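Putative ADP-Ribosyltransferase Scabin (Streptomyces scabiei 87.22, PDB 5EWK) probably transfers ADP-ribose from NAD+ to an acceptor, as a mono-ADP-ribosyltransferase, and binds the phenanthridinone inhibitor P34 in its presumed nicotinamide pocket. Local coordinates at residues L75-S80 against P114-T119; V143-T148 against E160-G165. All coordinates share one frame; numbering follows the deposited sequence.

Interaction 1 (L75-S80 against P114-T119). With P34 (N~2~,N~2~-dimethyl-N~1~-(6-oxo-5,6-dihydrophenanthridin-2-yl)glycinamide), chain B.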
loop_
_atom_site.group_PDB
_atom_site.type_symbol
_atom_site.label_atom_id
_atom_site.label_comp_id
_atom_site.label_asym_id
_atom_site.label_seq_id
_atom_site.Cartn_x
_atom_site.Cartn_y
_atom_site.Cartn_z
ATOM N N LEU A 75 -2.100 -6.573 2.827
ATOM C CA LEU A 75 -0.937 -5.702 2.781
ATOM C C LEU A 75 -1.024 -4.698 3.920
ATOM O O LEU A 75 -2.044 -4.577 4.605
ATOM C CB LEU A 75 -0.843 -4.967 1.440
ATOM C CG LEU A 75 -0.765 -5.819 0.181
ATOM C CD1 LEU A 75 -0.870 -4.950 -1.077
ATOM C CD2 LEU A 75 0.463 -6.728 0.178
ATOM N N TYR A 76 0.065 -3.966 4.122
ATOM C CA TYR A 76 0.175 -3.096 5.279
ATOM C C TYR A 76 0.762 -1.764 4.848
ATOM O O TYR A 76 1.506 -1.683 3.878
ATOM C CB TYR A 76 1.031 -3.738 6.400
ATOM C CG TYR A 76 0.555 -5.145 6.676
ATOM C CD1 TYR A 76 1.082 -6.206 5.976
ATOM C CD2 TYR A 76 -0.406 -5.381 7.597
ATOM C CE1 TYR A 76 0.621 -7.514 6.178
ATOM C CE2 TYR A 76 -0.875 -6.686 7.814
ATOM C CZ TYR A 76 -0.340 -7.717 7.107
ATOM O OH TYR A 76 -0.829 -8.998 7.302
ATOM N N ARG A 77 0.409 -0.717 5.580
ATOM C CA ARG A 77 1.050 0.582 5.396
ATOM C C ARG A 77 1.184 1.272 6.741
ATOM O O ARG A 77 0.181 1.510 7.431
ATOM C CB ARG A 77 0.258 1.476 4.431
ATOM C CG ARG A 77 0.892 2.849 4.248
ATOM C CD ARG A 77 0.127 3.733 3.233
ATOM N NE ARG A 77 0.521 5.137 3.404
ATOM C CZ ARG A 77 1.589 5.699 2.868
ATOM N NH1 ARG A 77 1.853 6.983 3.139
ATOM N NH2 ARG A 77 2.393 5.027 2.055
ATOM N N SER A 78 2.436 1.598 7.077
ATOM C CA SER A 78 2.771 2.466 8.191
ATOM C C SER A 78 2.499 3.913 7.766
ATOM O O SER A 78 2.956 4.345 6.704
ATOM C CB SER A 78 4.253 2.246 8.544
ATOM O OG SER A 78 4.606 3.123 9.587
ATOM N N ASP A 79 1.720 4.648 8.551
ATOM C CA ASP A 79 1.396 6.028 8.196
ATOM C C ASP A 79 1.134 6.810 9.478
ATOM O O ASP A 79 0.476 6.317 10.403
ATOM C CB ASP A 79 0.185 6.078 7.257
ATOM C CG ASP A 79 0.142 7.303 6.383
ATOM O OD1 ASP A 79 0.483 8.421 6.846
ATOM O OD2 ASP A 79 -0.267 7.160 5.207
ATOM N N SER A 80 1.640 8.031 9.522
ATOM C CA SER A 80 1.324 8.913 10.638
ATOM C C SER A 80 -0.078 9.525 10.544
ATOM O O SER A 80 -0.579 10.061 11.547
ATOM C CB SER A 80 2.346 10.044 10.714
ATOM O OG SER A 80 2.368 10.756 9.498
ATOM N N PRO A 114 3.031 9.435 -7.921
ATOM C CA PRO A 114 1.650 8.960 -8.074
ATOM C C PRO A 114 1.342 7.706 -7.286
ATOM O O PRO A 114 0.228 7.191 -7.399
ATOM C CB PRO A 114 1.570 8.672 -9.581
ATOM C CG PRO A 114 2.945 8.178 -9.897
ATOM C CD PRO A 114 3.858 9.082 -9.092
ATOM N N TYR A 115 2.291 7.211 -6.500
ATOM C CA TYR A 115 2.182 5.918 -5.842
ATOM C C TYR A 115 1.874 6.072 -4.356
ATOM O O TYR A 115 2.378 6.978 -3.685
ATOM C CB TYR A 115 3.488 5.129 -5.996
ATOM C CG TYR A 115 3.919 4.954 -7.412
ATOM C CD1 TYR A 115 3.248 4.094 -8.257
ATOM C CD2 TYR A 115 5.008 5.656 -7.921
ATOM C CE1 TYR A 115 3.637 3.929 -9.583
ATOM C CE2 TYR A 115 5.413 5.499 -9.231
ATOM C CZ TYR A 115 4.733 4.634 -10.064
ATOM O OH TYR A 115 5.125 4.477 -11.376
ATOM N N VAL A 116 1.063 5.168 -3.833
ATOM C CA VAL A 116 0.994 4.946 -2.390
ATOM C C VAL A 116 1.701 3.638 -2.076
ATOM O O VAL A 116 1.303 2.573 -2.578
ATOM C CB VAL A 116 -0.450 4.912 -1.868
ATOM C CG1 VAL A 116 -0.469 4.533 -0.376
ATOM C CG2 VAL A 116 -1.127 6.288 -2.097
ATOM N N SER A 117 2.704 3.716 -1.204
ATOM C CA SER A 117 3.514 2.556 -0.848
ATOM C C SER A 117 2.841 1.725 0.231
ATOM O O SER A 117 2.353 2.249 1.233
ATOM C CB SER A 117 4.887 2.972 -0.343
ATOM O OG SER A 117 5.607 3.616 -1.370
ATOM N N THR A 118 2.859 0.413 0.015
ATOM C CA THR A 118 2.440 -0.579 1.001
ATOM C C THR A 118 3.505 -1.668 1.048
ATOM O O THR A 118 4.439 -1.695 0.233
ATOM C CB THR A 118 1.080 -1.198 0.648
ATOM O OG1 THR A 118 1.249 -2.053 -0.476
ATOM C CG2 THR A 118 0.028 -0.091 0.368
ATOM N N THR A 119 3.342 -2.618 1.965
ATOM C CA THR A 119 4.283 -3.710 2.118
ATOM C C THR A 119 3.566 -5.038 2.355
ATOM O O THR A 119 2.482 -5.092 2.943
ATOM C CB THR A 119 5.263 -3.434 3.287
ATOM O OG1 THR A 119 6.169 -4.523 3.443
ATOM C CG2 THR A 119 4.529 -3.176 4.592
HETATM C CAA P34 B . 2.604 8.898 0.474
HETATM N N P34 B . 3.737 9.466 1.197
HETATM C CAB P34 B . 3.246 10.045 2.417
HETATM C CA P34 B . 4.686 8.427 1.526
HETATM C C P34 B . 6.204 8.706 1.607
HETATM O O P34 B . 6.681 9.730 1.102
HETATM N NAM P34 B . 6.985 7.747 2.208
HETATM C CAP P34 B . 6.447 6.576 2.803
HETATM C CAK P34 B . 6.821 5.301 2.367
HETATM C CAU P34 B . 6.222 4.177 2.995
HETATM C CAT P34 B . 6.527 2.781 2.652
HETATM C CAI P34 B . 7.429 2.446 1.643
HETATM C CAF P34 B . 7.686 1.122 1.357
HETATM C CAE P34 B . 7.014 0.089 2.024
HETATM C CAH P34 B . 6.099 0.418 3.030
HETATM C CAS P34 B . 5.852 1.747 3.329
HETATM C CAQ P34 B . 4.918 2.022 4.424
HETATM O OAD P34 B . 4.317 1.141 5.048
HETATM N NAN P34 B . 4.671 3.320 4.705
HETATM C CAR P34 B . 5.311 4.395 4.025
HETATM C CAJ P34 B . 4.950 5.680 4.438
HETATM C CAG P34 B . 5.551 6.742 3.834
HETATM O O HOH W 1 3.669 6.323 -0.337
#

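Interaction 2 (V143-T148 against E160-G165). With P34 (N~2~,N~2~-dimethyl-N~1~-(6-oxo-5,6-dihydrophenanthridin-2-yl)glycinamide), chain B.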
loop_
_atom_site.group_PDB
_atom_site.type_symbol
_atom_site.label_atom_id
_atom_site.label_comp_id
_atom_site.label_asym_id
_atom_site.label_seq_id
_atom_site.Cartn_x
_atom_site.Cartn_y
_atom_site.Cartn_z
ATOM N N VAL A 143 1.767 -2.487 -7.947
ATOM C CA VAL A 143 3.015 -2.853 -8.603
ATOM C C VAL A 143 3.931 -3.497 -7.575
ATOM O O VAL A 143 4.272 -2.870 -6.566
ATOM C CB VAL A 143 3.696 -1.634 -9.221
ATOM C CG1 VAL A 143 5.033 -2.072 -9.824
ATOM C CG2 VAL A 143 2.788 -0.948 -10.250
ATOM N N ASP A 144 4.355 -4.734 -7.842
ATOM C CA ASP A 144 5.283 -5.415 -6.941
ATOM C C ASP A 144 6.671 -4.838 -7.215
ATOM O O ASP A 144 7.243 -5.058 -8.286
ATOM C CB ASP A 144 5.220 -6.926 -7.154
ATOM C CG ASP A 144 6.077 -7.692 -6.153
ATOM O OD1 ASP A 144 7.250 -7.322 -5.981
ATOM O OD2 ASP A 144 5.614 -8.703 -5.604
ATOM N N VAL A 145 7.199 -4.075 -6.256
ATOM C CA VAL A 145 8.405 -3.302 -6.518
ATOM C C VAL A 145 9.580 -4.229 -6.807
ATOM O O VAL A 145 10.318 -4.033 -7.780
ATOM C CB VAL A 145 8.701 -2.356 -5.342
ATOM C CG1 VAL A 145 10.124 -1.775 -5.448
ATOM C CG2 VAL A 145 7.683 -1.229 -5.314
ATOM N N ASN A 146 9.807 -5.221 -5.946
ATOM C CA ASN A 146 10.991 -6.049 -6.133
ATOM C C ASN A 146 10.914 -6.885 -7.406
ATOM O O ASN A 146 11.952 -7.173 -8.009
ATOM C CB ASN A 146 11.216 -6.925 -4.918
ATOM C CG ASN A 146 11.669 -6.144 -3.721
ATOM O OD1 ASN A 146 11.893 -4.931 -3.791
ATOM N ND2 ASN A 146 11.831 -6.844 -2.607
ATOM N N LYS A 147 9.709 -7.276 -7.841
ATOM C CA LYS A 147 9.583 -7.976 -9.118
ATOM C C LYS A 147 9.813 -7.040 -10.299
ATOM O O LYS A 147 10.196 -7.486 -11.391
ATOM C CB LYS A 147 8.200 -8.627 -9.236
ATOM C CG LYS A 147 7.961 -9.770 -8.284
ATOM C CD LYS A 147 6.558 -10.360 -8.529
ATOM C CE LYS A 147 6.252 -11.513 -7.596
ATOM N NZ LYS A 147 7.219 -12.620 -7.795
ATOM N N THR A 148 9.572 -5.747 -10.103
ATOM C CA THR A 148 9.725 -4.749 -11.149
ATOM C C THR A 148 11.153 -4.217 -11.248
ATOM O O THR A 148 11.666 -4.081 -12.359
ATOM C CB THR A 148 8.741 -3.596 -10.902
ATOM O OG1 THR A 148 7.408 -4.117 -10.915
ATOM C CG2 THR A 148 8.835 -2.527 -11.982
ATOM N N GLU A 160 7.952 -4.022 -0.978
ATOM C CA GLU A 160 6.962 -2.999 -1.227
ATOM C C GLU A 160 6.034 -3.379 -2.373
ATOM O O GLU A 160 6.449 -3.996 -3.361
ATOM C CB GLU A 160 7.667 -1.677 -1.564
ATOM C CG GLU A 160 6.731 -0.529 -1.800
ATOM C CD GLU A 160 7.426 0.777 -2.155
ATOM O OE1 GLU A 160 8.649 0.885 -1.956
ATOM O OE2 GLU A 160 6.705 1.689 -2.614
ATOM N N VAL A 161 4.777 -2.965 -2.241
ATOM C CA VAL A 161 3.802 -2.954 -3.322
ATOM C C VAL A 161 3.345 -1.504 -3.464
ATOM O O VAL A 161 2.872 -0.897 -2.494
ATOM C CB VAL A 161 2.618 -3.904 -3.045
ATOM C CG1 VAL A 161 1.576 -3.800 -4.172
ATOM C CG2 VAL A 161 3.121 -5.338 -2.873
ATOM N N ALA A 162 3.496 -0.949 -4.658
ATOM C CA ALA A 162 3.221 0.459 -4.901
ATOM C C ALA A 162 1.910 0.586 -5.663
ATOM O O ALA A 162 1.767 0.011 -6.751
ATOM C CB ALA A 162 4.356 1.093 -5.697
ATOM N N PHE A 163 0.968 1.363 -5.121
ATOM C CA PHE A 163 -0.358 1.464 -5.721
ATOM C C PHE A 163 -0.461 2.751 -6.533
ATOM O O PHE A 163 -0.563 3.852 -5.948
ATOM C CB PHE A 163 -1.457 1.395 -4.652
ATOM C CG PHE A 163 -1.798 -0.018 -4.273
ATOM C CD1 PHE A 163 -2.782 -0.739 -4.937
ATOM C CD2 PHE A 163 -1.061 -0.632 -3.277
ATOM C CE1 PHE A 163 -3.030 -2.038 -4.598
ATOM C CE2 PHE A 163 -1.318 -1.952 -2.919
ATOM C CZ PHE A 163 -2.298 -2.651 -3.569
ATOM N N PRO A 164 -0.414 2.687 -7.868
ATOM C CA PRO A 164 -0.565 3.911 -8.669
ATOM C C PRO A 164 -1.978 4.459 -8.542
ATOM O O PRO A 164 -2.963 3.743 -8.731
ATOM C CB PRO A 164 -0.248 3.460 -10.100
ATOM C CG PRO A 164 0.239 2.045 -9.999
ATOM C CD PRO A 164 -0.349 1.484 -8.717
ATOM N N GLY A 165 -2.071 5.720 -8.162
ATOM C CA GLY A 165 -3.342 6.355 -7.894
ATOM C C GLY A 165 -3.877 6.093 -6.499
ATOM O O GLY A 165 -4.997 6.517 -6.187
HETATM C CAA P34 B . 2.604 8.898 0.474
HETATM N N P34 B . 3.737 9.466 1.197
HETATM C CAB P34 B . 3.246 10.045 2.417
HETATM C CA P34 B . 4.686 8.427 1.526
HETATM C C P34 B . 6.204 8.706 1.607
HETATM O O P34 B . 6.681 9.730 1.102
HETATM N NAM P34 B . 6.985 7.747 2.208
HETATM C CAP P34 B . 6.447 6.576 2.803
HETATM C CAK P34 B . 6.821 5.301 2.367
HETATM C CAU P34 B . 6.222 4.177 2.995
HETATM C CAT P34 B . 6.527 2.781 2.652
HETATM C CAI P34 B . 7.429 2.446 1.643
HETATM C CAF P34 B . 7.686 1.122 1.357
HETATM C CAE P34 B . 7.014 0.089 2.024
HETATM C CAH P34 B . 6.099 0.418 3.030
HETATM C CAS P34 B . 5.852 1.747 3.329
HETATM C CAQ P34 B . 4.918 2.022 4.424
HETATM O OAD P34 B . 4.317 1.141 5.048
HETATM N NAN P34 B . 4.671 3.320 4.705
HETATM C CAR P34 B . 5.311 4.395 4.025
HETATM C CAJ P34 B . 4.950 5.680 4.438
HETATM C CAG P34 B . 5.551 6.742 3.834
HETATM O O HOH W 2 8.177 -6.157 -3.669
HETATM O O HOH W 3 10.642 -3.373 -1.807
#

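Interaction 1 (L75-S80 against P114-T119)
Arg77 reaches across to the backbone of Ser117 and illustrates how one arginine can join two splayed strands. Strands 75-79 and 115-119 run at 120° to each other, and a single antiparallel bridge spans them: Tyr76 N donates to Thr119 O at 2.9 Å and Thr119 N returns a bond to Tyr76 O. Beyond this bridge the strands part, and the arginine side chain takes over. From CB, which lies between Ser117 O and the inhibitor carbonyl oxygen, the chain runs extended as far as NE. Arg77 CG, placed anti to the backbone N (chi1 179°), passes Ser117 O at 3.4 Å. Arg77 CD then meets Val116 CG1 at 3.7 Å, the two side chains crossing at about a right angle. NE and NH1 form a side-on salt bridge to one carboxylate oxygen, Arg77 NE lying 2.8 Å from Asp79 OD2, while NH1 also brushes the dimethylamino carbons of P34. Arg77 NH2 meets Ser117 O at 2.9 Å along a nearly straight bond (163°), on a lone pair in the carbonyl plane, and makes a weak bond to a water that also accepts from Ser117 N. The guanidinium is sandwiched between Val116 CG1 and P34, with Arg77 CZ 3.7 Å from P34 CAJ. The inhibitor's lactam pairs with the backbone of Ser78, Ser78 N donating to P34 OAD at 2.8 Å and P34 NAN to Ser78 O, much as nicotinamide amides bind in this family. Bonds at the edge and contacts over both faces would restrain the arginine, whose place suits the Arg of the R-S-E signature of these transferases.

Interaction 2 (V143-T148 against E160-G165)
Val145 rests its CG2 methyl slantwise against the aliphatic part of Glu160, with Val145 CG2 3.7 Å from Glu160 CG, where strand 143-144 turns into helix 145-149. This is the dense part of the contact. With CG1 anti to the backbone N (chi1 167°), Val145 CG2 is left anti to the carbonyl carbon and also reaches Ala162 CB at 4.1 Å; Val107 of helix 103-108 adds to the packing. Further along, Val143 CG2 meets Pro164 CG at 3.9 Å, the two side chains crossing at about a right angle. The backbones pair antiparallel: Val143 N donates to Ala162 O at 2.8 Å, almost straight (172°), and Ala162 N answers to Val143 O. Val145 N carries the pairing into the helix with a bond to Glu160 O at 3.0 Å. The other side is wetter. One water donates to both Asp144 OD1 and Glu160 O while accepting from Asn146 N, so Glu160 O sits where dense and watery parts meet. A second links Asn146 OD1 to Glu160 N; OD1 is also bonded to His153, and ND2 to the carbonyl of Ala156. Asp144 is the helix N-cap: its OD1 takes Lys147 N at 3.1 Å from above the carboxylate plane, while Tyr120 holds OD2. The extended Glu160 passes P34, with Glu160 CG 3.7 Å from P34 CAF, and its OE2 is hydrogen-bonded to Ser117. Packing, backbone bonds, cap and waters probably help to fix the strand that presents Glu160 to the pocket, where its place two residues after Gln158 is consistent with the Q-x-E glutamate, catalytic in relatives.

From the N terminus the chain first lays down strand 75-79, passes through helices 83-89 and 103-108, and closes interaction 1 on arriving at strand 115-119. Interaction 2 opens only later, after strand 133-137, and closes a short loop between 143-148 and 160-165, so the two follow in series and neither nest nor cross. Strands 115-119 and 160-164 are neighbours in the three-stranded sheet, and Thr118 O probably accepts from Val161 N between them. Interaction 1 ties that sheet to strand 75-79 of the four-stranded sheet, whereas interaction 2 secures its far edge. Both touch P34, which sits near the meeting of the two sheets.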